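Heat shock protein 16 (Schizosaccharomyces pombe, PDB 3W1Z) probably acts as a small heat shock chaperone that binds unfolded proteins, built as a 16-subunit oligomer of alpha-crystallin domains. Local coordinates at residues B[34-39]-B[96-102]; B[66-71]-B[103-107]. All coordinates share one frame. Residue numbers count along the deposited sequence, not the author numbering.

Contact 1: B[34-39]-B[96-102]; sequences ELSPSI and RFGSFSR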
loop_
_atom_site.group_PDB
_atom_site.type_symbol
_atom_site.label_atom_id
_atom_site.label_comp_id
_atom_site.label_asym_id
_atom_site.label_seq_id
_atom_site.Cartn_x
_atom_site.Cartn_y
_atom_site.Cartn_z
ATOM N N GLU B 34 -14.828 -5.019 23.450
ATOM C CA GLU B 34 -16.219 -4.596 23.595
ATOM C C GLU B 34 -16.945 -4.439 22.263
ATOM O O GLU B 34 -16.380 -4.680 21.196
ATOM C CB GLU B 34 -16.311 -3.292 24.387
ATOM C CG GLU B 34 -16.091 -3.448 25.878
ATOM C CD GLU B 34 -16.332 -2.155 26.626
ATOM O OE1 GLU B 34 -16.563 -1.125 25.960
ATOM O OE2 GLU B 34 -16.294 -2.166 27.873
ATOM N N LEU B 35 -18.206 -4.027 22.347
ATOM C CA LEU B 35 -19.057 -3.846 21.179
ATOM C C LEU B 35 -19.103 -2.369 20.803
ATOM O O LEU B 35 -19.149 -1.504 21.677
ATOM C CB LEU B 35 -20.477 -4.346 21.471
ATOM C CG LEU B 35 -20.800 -5.847 21.506
ATOM C CD1 LEU B 35 -19.961 -6.612 22.522
ATOM C CD2 LEU B 35 -22.281 -6.048 21.795
ATOM N N SER B 36 -19.084 -2.078 19.506
ATOM C CA SER B 36 -19.150 -0.697 19.045
ATOM C C SER B 36 -20.445 -0.424 18.285
ATOM O O SER B 36 -20.614 -0.875 17.153
ATOM C CB SER B 36 -17.941 -0.366 18.166
ATOM O OG SER B 36 -17.964 0.990 17.756
ATOM N N PRO B 37 -21.364 0.327 18.911
ATOM C CA PRO B 37 -22.664 0.669 18.321
ATOM C C PRO B 37 -22.548 1.518 17.055
ATOM O O PRO B 37 -21.648 2.350 16.946
ATOM C CB PRO B 37 -23.358 1.463 19.437
ATOM C CG PRO B 37 -22.258 1.912 20.345
ATOM C CD PRO B 37 -21.235 0.828 20.289
ATOM N N SER B 38 -23.457 1.297 16.108
ATOM C CA SER B 38 -23.472 2.049 14.856
ATOM C C SER B 38 -24.004 3.460 15.071
ATOM O O SER B 38 -25.007 3.655 15.758
ATOM C CB SER B 38 -24.320 1.329 13.806
ATOM O OG SER B 38 -23.716 0.109 13.414
ATOM N N ILE B 39 -23.331 4.443 14.482
ATOM C CA ILE B 39 -23.720 5.836 14.673
ATOM C C ILE B 39 -23.831 6.641 13.379
ATOM O O ILE B 39 -23.157 6.359 12.387
ATOM C CB ILE B 39 -22.755 6.583 15.626
ATOM C CG1 ILE B 39 -21.379 6.750 14.980
ATOM C CG2 ILE B 39 -22.648 5.867 16.966
ATOM C CD1 ILE B 39 -20.432 7.608 15.785
ATOM N N ARG B 96 -25.485 -9.787 19.284
ATOM C CA ARG B 96 -24.234 -9.692 20.023
ATOM C C ARG B 96 -24.467 -8.993 21.355
ATOM O O ARG B 96 -25.078 -7.927 21.405
ATOM C CB ARG B 96 -23.181 -8.941 19.205
ATOM C CG ARG B 96 -22.886 -9.576 17.856
ATOM C CD ARG B 96 -22.261 -10.956 18.016
ATOM N NE ARG B 96 -22.230 -11.691 16.755
ATOM C CZ ARG B 96 -23.072 -12.672 16.439
ATOM N NH1 ARG B 96 -24.010 -13.047 17.297
ATOM N NH2 ARG B 96 -22.970 -13.284 15.267
ATOM N N PHE B 97 -23.981 -9.600 22.434
ATOM C CA PHE B 97 -24.208 -9.067 23.773
ATOM C C PHE B 97 -22.909 -8.760 24.509
ATOM O O PHE B 97 -21.866 -9.354 24.234
ATOM C CB PHE B 97 -25.055 -10.039 24.596
ATOM C CG PHE B 97 -26.404 -10.317 24.005
ATOM C CD1 PHE B 97 -27.444 -9.418 24.172
ATOM C CD2 PHE B 97 -26.634 -11.474 23.280
ATOM C CE1 PHE B 97 -28.689 -9.669 23.631
ATOM C CE2 PHE B 97 -27.878 -11.732 22.737
ATOM C CZ PHE B 97 -28.907 -10.827 22.912
ATOM N N GLY B 98 -22.983 -7.821 25.446
ATOM C CA GLY B 98 -21.834 -7.451 26.247
ATOM C C GLY B 98 -21.871 -5.984 26.617
ATOM O O GLY B 98 -22.907 -5.330 26.505
ATOM N N SER B 99 -20.732 -5.466 27.060
ATOM C CA SER B 99 -20.605 -4.046 27.349
ATOM C C SER B 99 -20.214 -3.303 26.079
ATOM O O SER B 99 -19.434 -3.808 25.273
ATOM C CB SER B 99 -19.557 -3.816 28.438
ATOM O OG SER B 99 -18.323 -4.417 28.088
ATOM N N PHE B 100 -20.764 -2.108 25.897
ATOM C CA PHE B 100 -20.421 -1.293 24.740
ATOM C C PHE B 100 -19.840 0.053 25.157
ATOM O O PHE B 100 -20.247 0.631 26.165
ATOM C CB PHE B 100 -21.638 -1.090 23.828
ATOM C CG PHE B 100 -22.745 -0.278 24.449
ATOM C CD1 PHE B 100 -23.776 -0.899 25.134
ATOM C CD2 PHE B 100 -22.765 1.104 24.330
ATOM C CE1 PHE B 100 -24.799 -0.158 25.699
ATOM C CE2 PHE B 100 -23.781 1.850 24.895
ATOM C CZ PHE B 100 -24.800 1.220 25.579
ATOM N N SER B 101 -18.873 0.535 24.384
ATOM C CA SER B 101 -18.365 1.887 24.554
ATOM C C SER B 101 -18.019 2.483 23.195
ATOM O O SER B 101 -17.388 1.831 22.362
ATOM C CB SER B 101 -17.140 1.901 25.470
ATOM O OG SER B 101 -16.866 3.211 25.938
ATOM N N ARG B 102 -18.442 3.721 22.975
ATOM C CA ARG B 102 -18.150 4.427 21.738
ATOM C C ARG B 102 -17.713 5.849 22.058
ATOM O O ARG B 102 -18.465 6.622 22.652
ATOM C CB ARG B 102 -19.376 4.444 20.822
ATOM C CG ARG B 102 -19.139 5.093 19.463
ATOM C CD ARG B 102 -18.179 4.273 18.610
ATOM N NE ARG B 102 -17.911 4.907 17.322
ATOM C CZ ARG B 102 -18.521 4.588 16.185
ATOM N NH1 ARG B 102 -19.440 3.632 16.167
ATOM N NH2 ARG B 102 -18.209 5.221 15.063
#

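Contact 2: B[66-71]-B[103-107]; sequences YDSGKL and TITIP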
loop_
_atom_site.group_PDB
_atom_site.type_symbol
_atom_site.label_atom_id
_atom_site.label_comp_id
_atom_site.label_asym_id
_atom_site.label_seq_id
_atom_site.Cartn_x
_atom_site.Cartn_y
_atom_site.Cartn_z
ATOM N N TYR B 66 -19.375 13.807 28.441
ATOM C CA TYR B 66 -18.572 14.653 27.572
ATOM C C TYR B 66 -17.374 15.207 28.338
ATOM O O TYR B 66 -17.534 15.814 29.399
ATOM C CB TYR B 66 -19.431 15.799 27.030
ATOM C CG TYR B 66 -18.699 16.757 26.119
ATOM C CD1 TYR B 66 -18.737 16.602 24.740
ATOM C CD2 TYR B 66 -17.970 17.820 26.639
ATOM C CE1 TYR B 66 -18.070 17.476 23.909
ATOM C CE2 TYR B 66 -17.299 18.693 25.818
ATOM C CZ TYR B 66 -17.349 18.520 24.455
ATOM O OH TYR B 66 -16.679 19.402 23.641
ATOM N N ASP B 67 -16.175 14.975 27.813
ATOM C CA ASP B 67 -14.972 15.541 28.409
ATOM C C ASP B 67 -14.027 16.098 27.346
ATOM O O ASP B 67 -13.544 15.352 26.488
ATOM C CB ASP B 67 -14.247 14.491 29.253
ATOM C CG ASP B 67 -13.098 15.077 30.052
ATOM O OD1 ASP B 67 -13.066 16.310 30.240
ATOM O OD2 ASP B 67 -12.233 14.299 30.503
ATOM N N SER B 68 -13.774 17.406 27.418
ATOM C CA SER B 68 -12.804 18.100 26.562
ATOM C C SER B 68 -12.840 17.689 25.091
ATOM O O SER B 68 -11.867 17.148 24.568
ATOM C CB SER B 68 -11.387 17.923 27.112
ATOM O OG SER B 68 -11.008 16.557 27.118
ATOM N N GLY B 69 -13.953 17.967 24.423
ATOM C CA GLY B 69 -14.075 17.696 23.003
ATOM C C GLY B 69 -14.303 16.245 22.618
ATOM O O GLY B 69 -14.302 15.914 21.432
ATOM N N LYS B 70 -14.498 15.372 23.601
ATOM C CA LYS B 70 -14.741 13.959 23.308
ATOM C C LYS B 70 -16.021 13.427 23.949
ATOM O O LYS B 70 -16.161 13.415 25.172
ATOM C CB LYS B 70 -13.539 13.098 23.711
ATOM C CG LYS B 70 -12.283 13.385 22.902
ATOM C CD LYS B 70 -11.227 12.307 23.097
ATOM C CE LYS B 70 -9.974 12.618 22.289
ATOM N NZ LYS B 70 -8.986 11.506 22.329
ATOM N N LEU B 71 -16.951 12.983 23.108
ATOM C CA LEU B 71 -18.217 12.432 23.574
ATOM C C LEU B 71 -18.142 10.913 23.687
ATOM O O LEU B 71 -17.711 10.231 22.753
ATOM C CB LEU B 71 -19.352 12.828 22.628
ATOM C CG LEU B 71 -20.763 12.411 23.045
ATOM C CD1 LEU B 71 -21.204 13.176 24.285
ATOM C CD2 LEU B 71 -21.749 12.611 21.902
ATOM N N THR B 103 -16.490 6.186 21.667
ATOM C CA THR B 103 -15.971 7.527 21.879
ATOM C C THR B 103 -15.710 8.202 20.543
ATOM O O THR B 103 -15.046 7.641 19.674
ATOM C CB THR B 103 -14.662 7.510 22.689
ATOM O OG1 THR B 103 -14.847 6.757 23.893
ATOM C CG2 THR B 103 -14.239 8.927 23.042
ATOM N N ILE B 104 -16.249 9.403 20.370
ATOM C CA ILE B 104 -15.937 10.196 19.190
ATOM C C ILE B 104 -15.419 11.571 19.590
ATOM O O ILE B 104 -15.930 12.194 20.520
ATOM C CB ILE B 104 -17.146 10.344 18.238
ATOM C CG1 ILE B 104 -18.337 10.980 18.959
ATOM C CG2 ILE B 104 -17.533 8.995 17.650
ATOM C CD1 ILE B 104 -19.512 11.276 18.047
ATOM N N THR B 105 -14.387 12.032 18.896
ATOM C CA THR B 105 -13.876 13.374 19.116
ATOM C C THR B 105 -14.682 14.328 18.252
ATOM O O THR B 105 -14.683 14.211 17.033
ATOM C CB THR B 105 -12.390 13.479 18.730
ATOM O OG1 THR B 105 -11.628 12.524 19.479
ATOM C CG2 THR B 105 -11.865 14.876 19.011
ATOM N N ILE B 106 -15.381 15.269 18.874
ATOM C CA ILE B 106 -16.189 16.207 18.106
ATOM C C ILE B 106 -15.363 17.408 17.641
ATOM O O ILE B 106 -14.732 18.089 18.448
ATOM C CB ILE B 106 -17.461 16.643 18.866
ATOM C CG1 ILE B 106 -17.152 16.907 20.340
ATOM C CG2 ILE B 106 -18.535 15.573 18.753
ATOM C CD1 ILE B 106 -16.895 18.359 20.661
ATOM N N PRO B 107 -15.345 17.649 16.321
ATOM C CA PRO B 107 -14.534 18.708 15.720
ATOM C C PRO B 107 -15.277 20.035 15.656
ATOM O O PRO B 107 -15.362 20.640 14.587
ATOM C CB PRO B 107 -14.284 18.187 14.297
ATOM C CG PRO B 107 -15.210 16.976 14.120
ATOM C CD PRO B 107 -16.123 16.931 15.302
#

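Contact 1: B[34-39]-B[96-102]
This contact is a single backbone bridge, backed by side-chain packing, between the loop 34-39 leading into strand 39-43 and strand 98-105, which lies at the edge of the three-stranded sheet within this chain. Leu35 bonds to the residues flanking Phe100: Leu35 N donates to Ser99 O (3.2 Å, nearly straight), and Ser101 N gives a weak, longer bond to Leu35 O (3.4 Å), the pattern of an isolated parallel bridge. Beside it, the poorly ordered Glu34 accepts a weak bond at OE2 from Ser99 OG (3.0 Å). The Leu35 side chain lies against the backbone of 96-98, its CD2 3.4 Å from Arg96 O and its CD1 3.8 Å from Phe97 O; a CB on Gly98 would crowd Leu35 CD1, and the Gly98 backbone angles also suit glycine. Pro37 CD rests on Phe100 CB (4.0 Å), and the proline also touches Val52 of strand 47-53, linking the two sheets. The Arg102 side chain points toward the loop: its NH1 is 2.7 Å from Pro37 O, and Ile39 CD1 covers one guanidinium face, 3.3 Å from NH2. Arg102 NH2 bonds to Tyr23 O, and NH1 forms a salt bridge with OE1 of Glu94 of a second subunit; the same OE1 accepts a hydrogen bond from Ile39 N. Backbone bonds from Ile39 to that subunit and packing on its Trp92 fit the strand-exchange dimer of non-metazoan small heat shock proteins, in which one alpha-crystallin sandwich pairs with a strand from the partner's long loop.

Contact 2: B[66-71]-B[103-107]
Three 2.9 Å backbone hydrogen bonds join the start of strand 70-77, and Gly69 just before it, to the end of strand 98-105 and Ile106 just after it: Leu71 N to Ile104 O, Ile104 N to Leu71 O, and Ile106 N to Gly69 O. They make an antiparallel pairing in one sheet of the alpha-crystallin beta-sandwich, at a hairpin whose type I' turn, Asp67 to Lys70, is closed by Asp67 N to Lys70 O (3.1 Å) and Lys70 N to Asp67 O (3.0 Å). Both central residues, Ser68 and Gly69, have positive phi, which glycine adopts readily. Lys70 and Thr105, a non-hydrogen-bonded pair, share one face of the sheet, with Lys70 CE 3.3 Å from Thr105 OG1, which bonds to Asn28. Leu71 and Ile104 occupy the other face, CB to CG1 4.2 Å, and Leu71 meets Val126 and Leu128 of the opposing sheet. Tyr66, whose backbone pairs with a fourth subunit, turns its ring edge to Ile106: Ile106 CD1 lies 3.6 Å from Tyr66 CE1 and 3.2 Å from Tyr66 OH.

How the contacts relate
From the N terminus the chain passes 34-39, then 66-71, and then runs through 96-102 directly into 103-107, so the two contacts cross. Contact 1 closes a loop of 56 residues that holds the hairpin of strands 62-67 and 70-77; contact 2 closes one of 31 residues that includes helix 82-86 and strand 90-93. Strand 98-105 serves both: it pairs with strand 70-77 along its length, and contact 2 is the far end of that pairing, while contact 1 adds loop 34-39 to its other edge near the start. The centres lie about 17 Å apart, yet the contacts touch where Ile39 CD1 packs 3.7 Å from Ile104 CG2, joining the entry to strand 39-43 of one sheet to the other sheet.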